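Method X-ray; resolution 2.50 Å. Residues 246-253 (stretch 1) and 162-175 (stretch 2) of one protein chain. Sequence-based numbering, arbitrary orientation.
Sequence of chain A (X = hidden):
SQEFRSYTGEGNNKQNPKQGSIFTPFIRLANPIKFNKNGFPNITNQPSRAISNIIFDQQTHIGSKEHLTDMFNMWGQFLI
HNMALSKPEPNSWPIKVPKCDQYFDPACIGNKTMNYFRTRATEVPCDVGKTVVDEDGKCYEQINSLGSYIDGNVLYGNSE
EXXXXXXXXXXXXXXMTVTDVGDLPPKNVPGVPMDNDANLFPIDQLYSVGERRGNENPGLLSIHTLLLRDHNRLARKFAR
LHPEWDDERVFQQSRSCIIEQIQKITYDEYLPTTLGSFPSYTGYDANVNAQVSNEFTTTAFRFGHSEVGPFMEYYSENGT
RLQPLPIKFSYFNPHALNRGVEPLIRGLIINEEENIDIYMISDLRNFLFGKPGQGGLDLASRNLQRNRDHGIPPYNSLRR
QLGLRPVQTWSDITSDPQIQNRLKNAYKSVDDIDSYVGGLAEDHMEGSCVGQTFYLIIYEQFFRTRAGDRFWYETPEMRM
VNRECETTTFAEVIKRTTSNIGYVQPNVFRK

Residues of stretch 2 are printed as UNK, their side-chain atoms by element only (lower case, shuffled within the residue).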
ATOM      1  N   ASP A 246     -18.308 -18.227 -23.273  1.00 66.44           N
ATOM      2  CA  ASP A 246     -18.993 -18.570 -22.036  1.00 67.40           C
ATOM      3  C   ASP A 246     -18.599 -17.592 -20.926  1.00 67.12           C
ATOM      4  O   ASP A 246     -17.800 -16.670 -21.117  1.00 64.62           O
ATOM      5  CB  ASP A 246     -18.689 -20.015 -21.642  1.00 67.43           C
ATOM      6  CG  ASP A 246     -17.205 -20.281 -21.467  1.00 67.57           C
ATOM      7  OD1 ASP A 246     -16.431 -19.318 -21.279  1.00 66.16           O
ATOM      8  OD2 ASP A 246     -16.810 -21.465 -21.526  1.00 68.48           O
ATOM      9  N   ASP A 247     -19.180 -17.804 -19.741  1.00 67.36           N
ATOM     10  CA  ASP A 247     -18.949 -16.897 -18.621  1.00 65.52           C
ATOM     11  C   ASP A 247     -17.468 -16.800 -18.273  1.00 65.80           C
ATOM     12  O   ASP A 247     -16.964 -15.713 -17.966  1.00 63.26           O
ATOM     13  CB  ASP A 247     -19.751 -17.360 -17.407  1.00 67.22           C
ATOM     14  CG  ASP A 247     -19.271 -16.728 -16.115  1.00 66.57           C
ATOM     15  OD1 ASP A 247     -19.571 -15.538 -15.880  1.00 66.21           O
ATOM     16  OD2 ASP A 247     -18.589 -17.424 -15.335  1.00 65.22           O
ATOM     17  N   GLU A 248     -16.754 -17.926 -18.308  1.00 66.29           N
ATOM     18  CA  GLU A 248     -15.345 -17.916 -17.927  1.00 64.75           C
ATOM     19  C   GLU A 248     -14.510 -17.093 -18.900  1.00 64.50           C
ATOM     20  O   GLU A 248     -13.597 -16.371 -18.481  1.00 64.87           O
ATOM     21  CB  GLU A 248     -14.817 -19.348 -17.843  1.00 65.52           C
ATOM     22  CG  GLU A 248     -13.382 -19.465 -17.340  1.00 65.49           C
ATOM     23  CD  GLU A 248     -13.212 -19.020 -15.890  1.00 65.51           C
ATOM     24  OE1 GLU A 248     -14.219 -18.962 -15.150  1.00 65.05           O
ATOM     25  OE2 GLU A 248     -12.066 -18.729 -15.488  1.00 64.13           O
ATOM     26  N   ARG A 249     -14.798 -17.187 -20.201  1.00 64.96           N
ATOM     27  CA  ARG A 249     -14.005 -16.451 -21.182  1.00 64.56           C
ATOM     28  C   ARG A 249     -14.255 -14.952 -21.084  1.00 63.46           C
ATOM     29  O   ARG A 249     -13.317 -14.154 -21.197  1.00 62.12           O
ATOM     30  CB  ARG A 249     -14.315 -16.951 -22.595  1.00 66.28           C
ATOM     31  CG  ARG A 249     -13.565 -16.214 -23.712  1.00 64.40           C
ATOM     32  CD  ARG A 249     -12.052 -16.362 -23.591  1.00 63.92           C
ATOM     33  NE  ARG A 249     -11.336 -15.516 -24.544  1.00 63.68           N
ATOM     34  CZ  ARG A 249     -11.107 -15.833 -25.816  1.00 65.81           C
ATOM     35  NH1 ARG A 249     -11.538 -16.986 -26.314  1.00 66.42           N
ATOM     36  NH2 ARG A 249     -10.446 -14.989 -26.599  1.00 65.87           N
ATOM     37  N   VAL A 250     -15.510 -14.545 -20.893  1.00 64.57           N
ATOM     38  CA  VAL A 250     -15.804 -13.122 -20.759  1.00 63.87           C
ATOM     39  C   VAL A 250     -15.129 -12.563 -19.516  1.00 64.54           C
ATOM     40  O   VAL A 250     -14.580 -11.454 -19.533  1.00 63.33           O
ATOM     41  CB  VAL A 250     -17.325 -12.884 -20.730  1.00 64.87           C
ATOM     42  CG1 VAL A 250     -17.632 -11.402 -20.549  1.00 64.40           C
ATOM     43  CG2 VAL A 250     -17.967 -13.402 -22.005  1.00 65.46           C
ATOM     44  N   PHE A 251     -15.156 -13.320 -18.417  1.00 65.37           N
ATOM     45  CA  PHE A 251     -14.518 -12.860 -17.190  1.00 62.37           C
ATOM     46  C   PHE A 251     -13.025 -12.644 -17.399  1.00 61.96           C
ATOM     47  O   PHE A 251     -12.492 -11.572 -17.093  1.00 61.14           O
ATOM     48  CB  PHE A 251     -14.758 -13.861 -16.062  1.00 62.94           C
ATOM     49  CG  PHE A 251     -13.901 -13.615 -14.858  1.00 63.55           C
ATOM     50  CD1 PHE A 251     -14.281 -12.690 -13.904  1.00 63.29           C
ATOM     51  CD2 PHE A 251     -12.703 -14.290 -14.694  1.00 62.82           C
ATOM     52  CE1 PHE A 251     -13.489 -12.451 -12.802  1.00 62.39           C
ATOM     53  CE2 PHE A 251     -11.908 -14.054 -13.596  1.00 62.47           C
ATOM     54  CZ  PHE A 251     -12.300 -13.135 -12.649  1.00 62.18           C
ATOM     55  N   GLN A 252     -12.330 -13.658 -17.920  1.00 61.55           N
ATOM     56  CA  GLN A 252     -10.882 -13.561 -18.076  1.00 61.24           C
ATOM     57  C   GLN A 252     -10.503 -12.396 -18.981  1.00 60.91           C
ATOM     58  O   GLN A 252      -9.597 -11.618 -18.663  1.00 62.23           O
ATOM     59  CB  GLN A 252     -10.323 -14.877 -18.621  1.00 61.91           C
ATOM     60  CG  GLN A 252     -10.466 -16.057 -17.668  1.00 63.09           C
ATOM     61  CD  GLN A 252      -9.809 -15.815 -16.320  1.00 61.93           C
ATOM     62  OE1 GLN A 252      -8.975 -14.921 -16.169  1.00 61.00           O
ATOM     63  NE2 GLN A 252     -10.189 -16.612 -15.331  1.00 61.86           N
ATOM     64  N   GLN A 253     -11.183 -12.259 -20.120  1.00 62.31           N
ATOM     65  CA  GLN A 253     -10.918 -11.126 -21.002  1.00 61.82           C
ATOM     66  C   GLN A 253     -11.174  -9.806 -20.286  1.00 59.49           C
ATOM     67  O   GLN A 253     -10.472  -8.816 -20.524  1.00 58.16           O
ATOM     68  CB  GLN A 253     -11.776 -11.234 -22.262  1.00 62.49           C
ATOM     69  CG  GLN A 253     -11.380 -12.380 -23.188  1.00 62.48           C
ATOM     70  CD  GLN A 253     -10.125 -12.119 -24.021  1.00 62.15           C
ATOM     71  OE1 GLN A 253      -9.699 -12.987 -24.785  1.00 62.28           O
ATOM     72  NE2 GLN A 253      -9.534 -10.934 -23.886  1.00 61.16           N
ATOM     73  N   UNK A 162     -11.755 -18.267  -4.064  1.00 63.53           N
ATOM     74  CA  UNK A 162     -12.187 -16.942  -3.636  1.00 64.33           C
ATOM     75  C   UNK A 162     -12.700 -16.142  -4.825  1.00 63.43           C
ATOM     76  O   UNK A 162     -13.694 -15.414  -4.720  1.00 63.14           O
ATOM     77  c   UNK A 162      -9.842 -16.028  -3.825  1.00 64.24           C
ATOM     78  c   UNK A 162     -11.527 -14.858  -2.383  1.00 62.95           C
ATOM     79  c   UNK A 162     -10.556 -14.183  -1.437  1.00 64.50           C
ATOM     80  c   UNK A 162     -11.043 -16.213  -2.906  1.00 63.84           C
ATOM     81  N   UNK A 163     -12.041 -16.268  -5.978  1.00 62.98           N
ATOM     82  CA  UNK A 163     -12.475 -15.526  -7.156  1.00 63.27           C
ATOM     83  C   UNK A 163     -13.892 -15.916  -7.556  1.00 63.70           C
ATOM     84  O   UNK A 163     -14.766 -15.056  -7.711  1.00 62.82           O
ATOM     85  s   UNK A 163     -11.947 -14.825  -9.800  1.00 60.31           S
ATOM     86  c   UNK A 163     -11.510 -15.765  -8.315  1.00 63.37           C
ATOM     87  N   UNK A 164     -14.144 -17.217  -7.719  1.00 62.98           N
ATOM     88  CA  UNK A 164     -15.442 -17.674  -8.198  1.00 63.78           C
ATOM     89  C   UNK A 164     -16.565 -17.426  -7.200  1.00 63.98           C
ATOM     90  O   UNK A 164     -17.733 -17.618  -7.554  1.00 64.88           O
ATOM     91  c   UNK A 164     -14.627 -19.427  -9.856  1.00 63.90           C
ATOM     92  c   UNK A 164     -15.374 -19.160  -8.554  1.00 65.05           C
ATOM     93  n   UNK A 164     -13.829 -22.556 -11.940  1.00 66.42           N
ATOM     94  c   UNK A 164     -14.602 -20.900 -10.221  1.00 64.63           C
ATOM     95  c   UNK A 164     -13.909 -21.116 -11.561  1.00 64.99           C
ATOM     96  N   UNK A 165     -16.250 -17.013  -5.973  1.00 63.97           N
ATOM     97  CA  UNK A 165     -17.282 -16.581  -5.040  1.00 63.58           C
ATOM     98  C   UNK A 165     -17.568 -15.092  -5.148  1.00 62.54           C
ATOM     99  O   UNK A 165     -18.682 -14.658  -4.831  1.00 62.05           O
ATOM    100  c   UNK A 165     -17.104 -18.389  -3.269  1.00 64.28           C
ATOM    101  n   UNK A 165     -18.363 -18.808  -3.259  1.00 66.10           N
ATOM    102  o   UNK A 165     -16.157 -19.132  -3.021  1.00 64.88           O
ATOM    103  c   UNK A 165     -16.881 -16.925  -3.602  1.00 63.65           C
ATOM    104  N   UNK A 166     -16.593 -14.300  -5.600  1.00 63.72           N
ATOM    105  CA  UNK A 166     -16.796 -12.866  -5.765  1.00 64.02           C
ATOM    106  C   UNK A 166     -17.485 -12.509  -7.075  1.00 62.93           C
ATOM    107  O   UNK A 166     -17.972 -11.381  -7.212  1.00 61.94           O
ATOM    108  c   UNK A 166     -14.910 -11.826  -4.296  1.00 62.32           C
ATOM    109  c   UNK A 166     -15.456 -12.129  -5.691  1.00 60.91           C
ATOM    110  c   UNK A 166     -13.492 -11.280  -4.394  1.00 61.67           C
ATOM    111  c   UNK A 166     -15.807 -10.840  -3.557  1.00 62.01           C
ATOM    112  N   UNK A 167     -17.534 -13.426  -8.034  1.00 62.79           N
ATOM    113  CA  UNK A 167     -18.101 -13.144  -9.343  1.00 64.37           C
ATOM    114  C   UNK A 167     -19.445 -13.842  -9.500  1.00 63.42           C
ATOM    115  O   UNK A 167     -19.694 -14.894  -8.903  1.00 62.82           O
ATOM    116  c   UNK A 167     -15.370 -16.657 -13.437  1.00 64.97           C
ATOM    117  n   UNK A 167     -16.111 -15.994 -12.555  1.00 65.47           N
ATOM    118  c   UNK A 167     -17.146 -13.572 -10.464  1.00 64.00           C
ATOM    119  n   UNK A 167     -15.949 -17.258 -14.463  1.00 65.53           N
ATOM    120  n   UNK A 167     -14.052 -16.728 -13.293  1.00 65.53           N
ATOM    121  c   UNK A 167     -16.665 -15.004 -10.366  1.00 64.19           C
ATOM    122  c   UNK A 167     -15.579 -15.303 -11.386  1.00 63.35           C
ATOM    123  N   UNK A 168     -20.313 -13.234 -10.312  1.00 63.52           N
ATOM    124  CA  UNK A 168     -21.675 -13.730 -10.469  1.00 65.74           C
ATOM    125  C   UNK A 168     -21.738 -15.030 -11.255  1.00 64.65           C
ATOM    126  O   UNK A 168     -22.741 -15.743 -11.160  1.00 66.78           O
ATOM    127  c   UNK A 168     -22.544 -12.678 -11.161  1.00 65.35           C
ATOM    128  o   UNK A 168     -22.076 -12.412 -12.472  1.00 65.90           O
ATOM    129  N   UNK A 169     -20.698 -15.357 -12.021  1.00 64.10           N
ATOM    130  CA  UNK A 169     -20.688 -16.530 -12.888  1.00 66.48           C
ATOM    131  C   UNK A 169     -21.724 -16.427 -14.001  1.00 67.03           C
ATOM    132  O   UNK A 169     -22.184 -17.447 -14.525  1.00 66.16           O
ATOM    133  c   UNK A 169     -18.527 -18.173 -11.349  1.00 64.88           C
ATOM    134  c   UNK A 169     -20.907 -17.816 -12.082  1.00 67.20           C
ATOM    135  c   UNK A 169     -19.967 -18.030 -10.892  1.00 65.45           C
ATOM    136  c   UNK A 169     -20.388 -19.251 -10.101  1.00 67.10           C
ATOM    137  N   UNK A 170     -22.098 -15.203 -14.367  1.00 66.81           N
ATOM    138  CA  UNK A 170     -23.063 -14.949 -15.429  1.00 67.21           C
ATOM    139  C   UNK A 170     -22.560 -13.757 -16.222  1.00 67.83           C
ATOM    140  O   UNK A 170     -22.312 -12.693 -15.647  1.00 66.73           O
ATOM    141  o   UNK A 170     -24.878 -15.712 -13.995  1.00 69.94           O
ATOM    142  c   UNK A 170     -24.458 -14.670 -14.860  1.00 68.41           C
ATOM    143  N   UNK A 171     -22.394 -13.937 -17.529  1.00 67.38           N
ATOM    144  CA  UNK A 171     -21.860 -12.874 -18.360  1.00 66.43           C
ATOM    145  C   UNK A 171     -20.457 -12.450 -17.996  1.00 64.70           C
ATOM    146  O   UNK A 171     -20.003 -11.392 -18.440  1.00 62.39           O
ATOM    147  N   UNK A 172     -19.752 -13.251 -17.200  1.00 65.16           N
ATOM    148  CA  UNK A 172     -18.401 -12.920 -16.790  1.00 65.31           C
ATOM    149  C   UNK A 172     -18.300 -11.719 -15.876  1.00 63.37           C
ATOM    150  O   UNK A 172     -17.258 -11.059 -15.846  1.00 61.08           O
ATOM    151  N   UNK A 173     -19.350 -11.426 -15.118  1.00 63.35           N
ATOM    152  CA  UNK A 173     -19.419 -10.217 -14.314  1.00 64.15           C
ATOM    153  C   UNK A 173     -19.077 -10.506 -12.856  1.00 63.56           C
ATOM    154  O   UNK A 173     -19.052 -11.657 -12.409  1.00 61.61           O
ATOM    155  o   UNK A 173     -22.843  -7.658 -15.018  1.00 65.13           O
ATOM    156  c   UNK A 173     -21.193  -9.175 -15.823  1.00 64.85           C
ATOM    157  c   UNK A 173     -20.812  -9.589 -14.412  1.00 63.23           C
ATOM    158  c   UNK A 173     -22.549  -8.499 -15.895  1.00 66.15           C
ATOM    159  o   UNK A 173     -23.323  -8.812 -16.827  1.00 65.43           O
ATOM    160  N   UNK A 174     -18.808  -9.432 -12.117  1.00 62.09           N
ATOM    161  CA  UNK A 174     -18.528  -9.497 -10.690  1.00 61.41           C
ATOM    162  C   UNK A 174     -19.801  -9.225  -9.898  1.00 60.47           C
ATOM    163  O   UNK A 174     -20.618  -8.389 -10.290  1.00 61.51           O
ATOM    164  c   UNK A 174     -14.950  -9.893  -8.700  1.00 60.50           C
ATOM    165  s   UNK A 174     -15.314 -10.254 -10.416  1.00 59.67           S
ATOM    166  c   UNK A 174     -17.456  -8.480 -10.295  1.00 60.77           C
ATOM    167  c   UNK A 174     -16.095  -8.712 -10.931  1.00 60.49           C
ATOM    168  N   UNK A 175     -19.961  -9.927  -8.778  1.00 61.29           N
ATOM    169  CA  UNK A 175     -21.079  -9.650  -7.887  1.00 62.02           C
ATOM    170  C   UNK A 175     -21.057  -8.188  -7.457  1.00 61.23           C
ATOM    171  O   UNK A 175     -19.998  -7.575  -7.299  1.00 59.86           O
ATOM    172  c   UNK A 175     -21.299 -12.821  -5.618  1.00 63.95           C
ATOM    173  c   UNK A 175     -21.559 -14.298  -5.861  1.00 65.42           C
ATOM    174  c   UNK A 175     -21.315 -12.019  -6.918  1.00 64.51           C
ATOM    175  n   UNK A 175     -21.405 -15.103  -4.617  1.00 66.16           N
ATOM    176  c   UNK A 175     -21.027 -10.550  -6.650  1.00 63.17           C
TER
HETATM  177  O   HOH W   1     -18.371 -14.443 -13.544  1.00 44.78           O

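Position 162 carries four carbons, forked at the first with one arm two carbons long, and reaches nothing on stretch 1; it is Ile 162. At position 163 one carbon is followed by a sulfur, which lies 3.3 Å from Phe 251 CZ and oblique to the ring. This is Cys 163. Position 164 has four carbons in a row ending in nitrogen, the pattern of lysine; the CE atom of Lys 164 comes within 4.2 Å of Glu 248 OE1, but no salt bridge forms.

Position 165 has two carbons, the second carrying one oxygen and one nitrogen, and is Asn 165, remote from stretch 1. Four carbons forked at the second identify position 166 as Leu 166, also out of reach.

Position 167 is the first to leave helical backbone angles. Its side chain runs through three carbons and a nitrogen to a carbon bearing two more nitrogens, a guanidinium lying flat on the ring of Phe 251 and meeting two carboxylates at its edge: this is Arg 167. NH2 of Arg 167 bonds to Asp 247 OD2 at 2.8 Å and to Glu 248 OE1 at 2.5 Å, both salt bridges, while NH1 of Arg 167 adds a weak bond of 2.9 Å to Glu 248 OE1.

Position 168 has one carbon and one oxygen and no contact with stretch 1; it is Ser 168. Four carbons forked at the second make position 169 Leu 169, whose CB lies 4.0 Å from Asp 247 OD2 although its CA-to-CB bond points away overall. Position 170 has one carbon and one oxygen, and its CA-to-CB bond points away from stretch 1; it is Ser 170, which opens a type I' turn ending at position 173.

Positions 171 and 172 have no side-chain atoms and positive phi: Gly 171 and Gly 172. The O of Gly 171 packs 3.2 Å from Val 250 CG1. At Gly 172 an ideal CB would fall 2.5 Å from Phe 251 N and 2.7 Å from Val 250 CB, so the close approach leaves no room for one. Position 173 shows three carbons, the third carrying two oxygens, and its CA-to-CB bond points away; it is Glu 173. The unbranched chain at position 174, two carbons, sulfur and a terminal carbon, is Met 174, with SD of Met 174 3.7 Å from Phe 251 CE1 at the ring edge. Position 175, four carbons ending in nitrogen, is Lys 175; its NZ turns back to donate to the O of Asn 165 at 2.8 Å.

The contact joins a charged network to a close backbone approach. Arg 167 combines cation-pi stacking on Phe 251 with salt bridges to two acids from the first turn of the stretch 1 helix. Asp 247 also serves the turn: its OD1 accepts from Gly 172 N at 2.6 Å and from a water that accepts in turn from Arg 167 NE. Beside it, the glycine backbone lies against the helix, with Gly 172 O 3.5 Å from Phe 251 CA in a CA-H...O contact.

Stretch 2 (162-175) ICKNLRSLSGGEMK
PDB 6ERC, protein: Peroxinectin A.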